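Local structure of TetR family Transcriptional regulator (Streptococcus agalactiae 2603V/R, 3KKC) at residues A[20-28]-A[94-102]; A[125-135]-A[169-177]. The protein probably binds DNA through an N-terminal helix-turn-helix domain, as a TetR-family transcriptional regulator that pairs with a second copy of itself. All coordinates share one frame; numbering follows the deposited sequence.

How the interactions relate
Interactions 1 and 2 flank the middle of the chain from either side, their own centres 32 Å apart and their nearest atoms about 12 Å apart, so they do not touch. Both segments of interaction 1, 20-28 and 94-102, precede those of interaction 2, 125-135 and 169-177. Helix 98-103, with the turn before it, forms one side of interaction 1 and is followed directly by helix 107-129, whose last turn enters interaction 2. Interaction 1 thus joins the probable DNA-binding region to the C-terminal region. Interaction 2 lies wholly within the latter, tying the chain's C-terminus to the loop after helix 107-129, close to the second subunit.

Interaction 1 (A[20-28]-A[94-102]); sequences AFISLLQEN and NQDSIATLL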
# COMPACT_ATOMS: atom_id res chain seq x y z
N ALA A 20 22.16 17.10 -5.06
CA ALA A 20 22.72 15.74 -5.09
C ALA A 20 21.77 14.71 -4.48
O ALA A 20 21.57 13.62 -5.02
CB ALA A 20 24.06 15.69 -4.38
N PHE A 21 21.18 15.08 -3.35
CA PHE A 21 20.23 14.23 -2.66
C PHE A 21 19.02 13.92 -3.55
O PHE A 21 18.56 12.79 -3.60
CB PHE A 21 19.80 14.95 -1.38
CG PHE A 21 18.82 14.19 -0.55
CD1 PHE A 21 19.16 12.95 0.00
CD2 PHE A 21 17.59 14.73 -0.25
CE1 PHE A 21 18.28 12.27 0.77
CE2 PHE A 21 16.69 14.04 0.55
CZ PHE A 21 17.02 12.81 1.05
N ILE A 22 18.53 14.92 -4.27
CA ILE A 22 17.41 14.75 -5.18
C ILE A 22 17.76 13.85 -6.37
O ILE A 22 16.99 12.96 -6.72
CB ILE A 22 16.89 16.13 -5.67
CG1 ILE A 22 16.20 16.86 -4.51
CG2 ILE A 22 15.92 15.98 -6.85
CD1 ILE A 22 15.62 18.20 -4.92
N SER A 23 18.92 14.06 -6.96
CA SER A 23 19.32 13.31 -8.14
C SER A 23 19.49 11.85 -7.78
O SER A 23 19.25 10.98 -8.60
CB SER A 23 20.63 13.89 -8.73
OG SER A 23 21.49 12.90 -9.29
N LEU A 24 19.91 11.60 -6.54
CA LEU A 24 20.15 10.24 -6.07
C LEU A 24 18.85 9.56 -5.67
O LEU A 24 18.77 8.33 -5.58
CB LEU A 24 21.09 10.25 -4.86
CG LEU A 24 22.58 10.35 -5.15
CD1 LEU A 24 23.36 10.72 -3.89
CD2 LEU A 24 23.07 9.04 -5.78
N LEU A 25 17.84 10.38 -5.39
CA LEU A 25 16.53 9.89 -5.02
C LEU A 25 15.73 9.59 -6.28
O LEU A 25 14.56 9.21 -6.20
CB LEU A 25 15.82 10.96 -4.20
CG LEU A 25 15.51 10.79 -2.73
CD1 LEU A 25 16.50 9.86 -2.04
CD2 LEU A 25 15.49 12.16 -2.08
N GLN A 26 16.35 9.76 -7.44
CA GLN A 26 15.70 9.42 -8.71
C GLN A 26 16.00 7.97 -9.03
O GLN A 26 15.22 7.29 -9.70
CB GLN A 26 16.18 10.36 -9.83
CG GLN A 26 15.03 10.94 -10.69
CD GLN A 26 15.40 12.22 -11.43
OE1 GLN A 26 16.54 12.39 -11.88
NE2 GLN A 26 14.43 13.14 -11.56
N GLU A 27 17.14 7.49 -8.53
CA GLU A 27 17.62 6.14 -8.80
C GLU A 27 17.52 5.21 -7.59
O GLU A 27 17.59 3.99 -7.76
CB GLU A 27 19.08 6.17 -9.22
CG GLU A 27 19.45 7.31 -10.16
CD GLU A 27 18.98 7.05 -11.58
OE1 GLU A 27 17.85 6.54 -11.75
OE2 GLU A 27 19.74 7.38 -12.52
N ASN A 28 17.40 5.76 -6.39
CA ASN A 28 17.47 4.93 -5.18
C ASN A 28 16.40 5.21 -4.13
O ASN A 28 15.84 6.31 -4.07
CB ASN A 28 18.85 5.03 -4.53
CG ASN A 28 19.98 4.99 -5.53
OD1 ASN A 28 20.67 3.98 -5.67
ND2 ASN A 28 20.20 6.10 -6.23
N ASN A 94 8.20 14.13 -12.31
CA ASN A 94 9.01 13.71 -11.18
C ASN A 94 9.81 14.92 -10.69
O ASN A 94 11.02 14.83 -10.43
CB ASN A 94 9.92 12.56 -11.59
CG ASN A 94 10.40 11.73 -10.39
OD1 ASN A 94 9.87 11.85 -9.28
ND2 ASN A 94 11.41 10.89 -10.62
N GLN A 95 9.12 16.05 -10.61
CA GLN A 95 9.70 17.27 -10.05
C GLN A 95 10.33 17.00 -8.69
O GLN A 95 9.62 16.83 -7.68
CB GLN A 95 8.64 18.36 -9.92
CG GLN A 95 7.81 18.54 -11.18
CD GLN A 95 8.01 19.91 -11.81
OE1 GLN A 95 8.99 20.60 -11.51
NE2 GLN A 95 7.08 20.31 -12.68
N ASP A 96 11.67 17.01 -8.71
CA ASP A 96 12.55 16.72 -7.58
C ASP A 96 12.34 15.32 -7.00
O ASP A 96 12.34 15.16 -5.79
CB ASP A 96 12.44 17.77 -6.45
CG ASP A 96 12.25 19.19 -6.97
OD1 ASP A 96 13.23 19.97 -7.10
OD2 ASP A 96 11.08 19.55 -7.22
N SER A 97 12.15 14.33 -7.87
CA SER A 97 12.06 12.94 -7.46
C SER A 97 10.81 12.66 -6.59
O SER A 97 10.78 11.68 -5.80
CB SER A 97 13.32 12.53 -6.70
OG SER A 97 14.48 12.97 -7.39
N ILE A 98 9.80 13.51 -6.73
CA ILE A 98 8.61 13.38 -5.91
C ILE A 98 7.85 12.08 -6.24
O ILE A 98 7.32 11.43 -5.35
CB ILE A 98 7.68 14.60 -5.99
CG1 ILE A 98 6.71 14.59 -4.83
CG2 ILE A 98 6.94 14.66 -7.34
CD1 ILE A 98 6.09 15.92 -4.59
N ALA A 99 7.85 11.71 -7.52
CA ALA A 99 7.27 10.45 -7.98
C ALA A 99 8.03 9.28 -7.40
O ALA A 99 7.46 8.32 -6.90
CB ALA A 99 7.33 10.38 -9.49
N THR A 100 9.35 9.35 -7.50
CA THR A 100 10.17 8.25 -7.07
C THR A 100 10.08 8.14 -5.56
O THR A 100 10.25 7.07 -4.99
CB THR A 100 11.61 8.46 -7.53
OG1 THR A 100 11.60 8.74 -8.94
CG2 THR A 100 12.49 7.21 -7.25
N LEU A 101 9.80 9.26 -4.90
CA LEU A 101 9.72 9.26 -3.45
C LEU A 101 8.49 8.45 -3.03
O LEU A 101 8.56 7.67 -2.09
CB LEU A 101 9.64 10.69 -2.92
CG LEU A 101 10.49 11.03 -1.69
CD1 LEU A 101 11.67 10.08 -1.54
CD2 LEU A 101 10.97 12.47 -1.78
N LEU A 102 7.40 8.63 -3.77
CA LEU A 102 6.12 7.98 -3.49
C LEU A 102 6.11 6.51 -3.88
O LEU A 102 5.53 5.68 -3.18
CB LEU A 102 5.00 8.69 -4.27
CG LEU A 102 3.61 8.08 -4.04
CD1 LEU A 102 3.10 8.43 -2.65
CD2 LEU A 102 2.61 8.52 -5.11
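The hydroxyl of Ser97 is swung opposite its own carbonyl carbon (chi1 -47°), which points it at the carbonyl of Ile22 in the last turns of helix 4-24, and the CG2 methyl of Ile22, trans to that residue's backbone N, is brought beside Ser97 OG. Ser97 OG donates to Ile22 O at 2.6 Å, the single hydrogen bond between 20-28 and 94-102; it arrives from above the carbonyl plane, 37° out of it. Ile22 and Asp96 run alongside one another, with Ile22 CD1 3.6 Å from Asp96 CB. One turn on, the CG2 methyl of Thr100 presses on the backbone, 3.1 Å from Leu25 O, while Leu25 CG meets Leu101 CD1 at 4.1 Å. At the solvent side of the contact Gln26, itself exposed, passes the amide of Asn94 in the opposing sense, Gln26 CG lying 3.6 Å from Asn94 ND2.

Asn94 is held from its own side: ND2 donates to Thr100 OG1 at 2.7 Å, and OD1 accepts from Thr100 N, which fixes the amide across the first turn of helix 98-103. Leu63 and Leu67 of helix 57-71 pack against Leu25 and Asp96. With positive phi, Asn94 is the C-prime residue of a Schellman motif ending helix 80-93, and the arrangement is consistent with the junction between the helix-turn-helix region and the C-terminal region of a TetR-family regulator.

Interaction 2 (A[125-135]-A[169-177]); sequences LREEYITKVDI and KYYLTMVER
Tyr129 and Arg177 meet through their backbones where two helices end: the axes of 125-129 and 169-175 cross at -75° with a closest approach of 11.7 Å, and beyond them the two segments converge until the CA atoms of Ile130 and Arg177 are 4.4 Å apart. Arg177 N donates to Tyr129 O at 2.9 Å, nearly straight (166°) and in the carbonyl plane. Along the helices, Leu172 CD1 lies over one face of the Tyr129 ring, though the details are doubtful because the model sets these two side chains too close; the same methyl also touches Leu125 CD1. The other methyl of Leu125, CD2, comes to the edge of the Tyr171 ring, whose hydroxyl is bonded to Leu144 O.

The Arg177 side chain starts out trans to its backbone N (chi1 -179°) and bends at chi2, carrying the guanidinium to Asp134. The grip is end-on: NH1 donates to Asp134 OD1 at 2.5 Å and NH2 to Asp134 OD2 at 3.2 Å, each oxygen using its syn lone pair, with carboxylate and guanidinium nearly coplanar. Lys132 CG lies over one face of the guanidinium and Ile135 CD1 over the opposite face, so its flat group is sandwiched as well as paired. Weak bonds from Arg177 NH1 of the second subunit reach Val175 O and Glu176 O. The bidentate salt bridge thus fixes the rotation of the terminal guanidinium, and the Asp134 carboxylate probably offsets the charge of Arg177, which may ease the presence of the like-charged Lys132 NZ.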
# COMPACT_ATOMS: atom_id res chain seq x y z
N LEU A 125 -12.55 18.09 -1.55
CA LEU A 125 -13.01 16.91 -2.28
C LEU A 125 -14.35 16.44 -1.73
O LEU A 125 -15.23 16.00 -2.48
CB LEU A 125 -11.98 15.78 -2.13
CG LEU A 125 -12.27 14.57 -3.01
CD1 LEU A 125 -12.46 15.02 -4.46
CD2 LEU A 125 -11.17 13.53 -2.89
N ARG A 126 -14.48 16.53 -0.41
CA ARG A 126 -15.67 16.06 0.29
C ARG A 126 -16.86 16.94 -0.08
O ARG A 126 -17.85 16.47 -0.63
CB ARG A 126 -15.45 16.16 1.80
CG ARG A 126 -16.08 15.06 2.61
CD ARG A 126 -17.40 14.66 2.05
NE ARG A 126 -18.42 14.58 3.08
CZ ARG A 126 -19.72 14.80 2.87
NH1 ARG A 126 -20.15 15.14 1.65
NH2 ARG A 126 -20.58 14.70 3.86
N GLU A 127 -16.74 18.22 0.25
CA GLU A 127 -17.84 19.16 0.19
C GLU A 127 -18.31 19.34 -1.25
O GLU A 127 -19.46 19.64 -1.51
CB GLU A 127 -17.40 20.49 0.81
CG GLU A 127 -18.01 21.76 0.21
CD GLU A 127 -17.14 23.00 0.43
OE1 GLU A 127 -17.58 23.93 1.14
OE2 GLU A 127 -16.00 23.04 -0.11
N GLU A 128 -17.41 19.08 -2.19
CA GLU A 128 -17.63 19.50 -3.56
C GLU A 128 -17.97 18.36 -4.51
O GLU A 128 -18.56 18.59 -5.56
CB GLU A 128 -16.39 20.23 -4.05
CG GLU A 128 -16.67 21.36 -4.99
CD GLU A 128 -15.53 22.35 -5.00
OE1 GLU A 128 -15.30 23.00 -3.95
OE2 GLU A 128 -14.88 22.48 -6.07
N TYR A 129 -17.59 17.13 -4.16
CA TYR A 129 -17.81 16.01 -5.08
C TYR A 129 -18.78 14.95 -4.57
O TYR A 129 -19.33 14.16 -5.35
CB TYR A 129 -16.47 15.40 -5.52
CG TYR A 129 -15.77 16.29 -6.47
CD1 TYR A 129 -15.23 17.48 -6.03
CD2 TYR A 129 -15.69 15.99 -7.82
CE1 TYR A 129 -14.61 18.34 -6.88
CE2 TYR A 129 -15.08 16.86 -8.71
CZ TYR A 129 -14.53 18.04 -8.22
OH TYR A 129 -13.89 18.94 -9.04
N ILE A 130 -19.00 14.94 -3.26
CA ILE A 130 -19.87 13.96 -2.64
C ILE A 130 -21.13 14.64 -2.16
O ILE A 130 -21.09 15.44 -1.23
CB ILE A 130 -19.19 13.30 -1.43
CG1 ILE A 130 -17.85 12.69 -1.85
CG2 ILE A 130 -20.13 12.28 -0.78
CD1 ILE A 130 -17.97 11.69 -2.97
N THR A 131 -22.24 14.32 -2.80
CA THR A 131 -23.48 15.04 -2.55
C THR A 131 -24.40 14.32 -1.56
O THR A 131 -25.07 14.97 -0.75
CB THR A 131 -24.22 15.35 -3.86
OG1 THR A 131 -24.36 16.76 -3.98
CG2 THR A 131 -25.60 14.69 -3.89
N LYS A 132 -24.44 12.99 -1.64
CA LYS A 132 -25.27 12.16 -0.76
C LYS A 132 -24.71 12.17 0.67
O LYS A 132 -23.61 12.67 0.92
CB LYS A 132 -25.32 10.72 -1.28
CG LYS A 132 -25.71 10.57 -2.77
CD LYS A 132 -27.23 10.54 -2.97
CE LYS A 132 -27.68 9.53 -4.05
NZ LYS A 132 -29.20 9.43 -4.20
N VAL A 133 -25.47 11.63 1.61
CA VAL A 133 -24.94 11.47 2.97
C VAL A 133 -25.44 10.21 3.62
O VAL A 133 -25.77 10.21 4.80
CB VAL A 133 -25.30 12.66 3.88
CG1 VAL A 133 -24.50 13.91 3.47
CG2 VAL A 133 -26.81 12.90 3.86
N ASP A 134 -25.51 9.14 2.85
CA ASP A 134 -25.94 7.84 3.38
C ASP A 134 -24.73 6.93 3.58
O ASP A 134 -24.88 5.77 3.92
CB ASP A 134 -26.95 7.17 2.45
CG ASP A 134 -26.39 6.98 1.04
OD1 ASP A 134 -25.57 7.82 0.60
OD2 ASP A 134 -26.79 5.99 0.37
N ILE A 135 -23.53 7.46 3.32
CA ILE A 135 -22.30 6.75 3.66
C ILE A 135 -21.63 7.51 4.79
O ILE A 135 -21.46 8.73 4.69
CB ILE A 135 -21.35 6.66 2.47
CG1 ILE A 135 -22.02 5.90 1.33
CG2 ILE A 135 -20.10 5.93 2.86
CD1 ILE A 135 -21.16 5.77 0.11
N LYS A 169 -9.99 13.50 -14.35
CA LYS A 169 -11.36 13.34 -14.80
C LYS A 169 -11.90 11.98 -14.40
O LYS A 169 -12.90 11.87 -13.67
CB LYS A 169 -11.40 13.51 -16.33
CG LYS A 169 -12.66 13.00 -17.01
CD LYS A 169 -12.48 12.92 -18.52
CE LYS A 169 -13.80 12.59 -19.22
NZ LYS A 169 -13.60 12.26 -20.67
N TYR A 170 -11.25 10.94 -14.90
CA TYR A 170 -11.65 9.56 -14.63
C TYR A 170 -11.68 9.26 -13.13
O TYR A 170 -12.43 8.42 -12.68
CB TYR A 170 -10.75 8.58 -15.38
CG TYR A 170 -10.90 8.72 -16.87
CD1 TYR A 170 -12.16 8.81 -17.45
CD2 TYR A 170 -9.79 8.77 -17.71
CE1 TYR A 170 -12.32 8.95 -18.82
CE2 TYR A 170 -9.94 8.90 -19.10
CZ TYR A 170 -11.21 8.99 -19.65
OH TYR A 170 -11.40 9.13 -21.02
N TYR A 171 -10.89 9.98 -12.36
CA TYR A 171 -10.93 9.77 -10.93
C TYR A 171 -12.16 10.45 -10.31
O TYR A 171 -12.87 9.85 -9.50
CB TYR A 171 -9.64 10.26 -10.26
CG TYR A 171 -9.77 10.31 -8.76
CD1 TYR A 171 -9.63 9.17 -7.99
CD2 TYR A 171 -10.09 11.49 -8.12
CE1 TYR A 171 -9.78 9.21 -6.61
CE2 TYR A 171 -10.24 11.55 -6.75
CZ TYR A 171 -10.08 10.41 -6.00
OH TYR A 171 -10.23 10.50 -4.63
N LEU A 172 -12.39 11.70 -10.69
CA LEU A 172 -13.49 12.48 -10.14
C LEU A 172 -14.85 11.87 -10.49
O LEU A 172 -15.78 11.88 -9.68
CB LEU A 172 -13.40 13.92 -10.63
CG LEU A 172 -13.00 15.02 -9.63
CD1 LEU A 172 -12.46 14.50 -8.27
CD2 LEU A 172 -12.02 16.01 -10.27
N THR A 173 -14.97 11.32 -11.70
CA THR A 173 -16.23 10.69 -12.08
C THR A 173 -16.39 9.38 -11.30
O THR A 173 -17.50 9.02 -10.88
CB THR A 173 -16.35 10.47 -13.61
OG1 THR A 173 -15.26 9.66 -14.08
CG2 THR A 173 -16.33 11.81 -14.37
N MSE A 174 -15.28 8.68 -11.07
CA MSE A 174 -15.32 7.42 -10.31
C MSE A 174 -15.79 7.60 -8.88
O MSE A 174 -16.43 6.71 -8.33
CB MSE A 174 -13.97 6.72 -10.32
CG MSE A 174 -13.78 5.78 -11.49
SE MSE A 174 -15.35 4.67 -11.73
CE MSE A 174 -15.23 3.60 -10.09
N VAL A 175 -15.48 8.75 -8.29
CA VAL A 175 -15.79 8.97 -6.88
C VAL A 175 -17.02 9.83 -6.61
O VAL A 175 -17.64 9.70 -5.56
CB VAL A 175 -14.60 9.60 -6.15
CG1 VAL A 175 -13.40 8.68 -6.23
CG2 VAL A 175 -14.27 10.94 -6.76
N GLU A 176 -17.36 10.71 -7.54
CA GLU A 176 -18.45 11.66 -7.32
C GLU A 176 -19.73 10.95 -6.90
O GLU A 176 -20.04 9.87 -7.39
CB GLU A 176 -18.74 12.44 -8.59
CG GLU A 176 -20.11 12.12 -9.11
CD GLU A 176 -20.23 12.35 -10.59
OE1 GLU A 176 -20.37 13.53 -11.00
OE2 GLU A 176 -20.18 11.34 -11.34
N ARG A 177 -20.48 11.60 -6.02
CA ARG A 177 -21.65 10.99 -5.41
C ARG A 177 -22.57 12.03 -4.79
O ARG A 177 -23.51 12.49 -5.44
CB ARG A 177 -21.22 9.98 -4.34
CG ARG A 177 -22.35 9.27 -3.67
CD ARG A 177 -22.00 7.83 -3.34
NE ARG A 177 -23.22 7.02 -3.27
CZ ARG A 177 -24.13 7.13 -2.30
NH1 ARG A 177 -23.95 8.01 -1.32
NH2 ARG A 177 -25.21 6.37 -2.33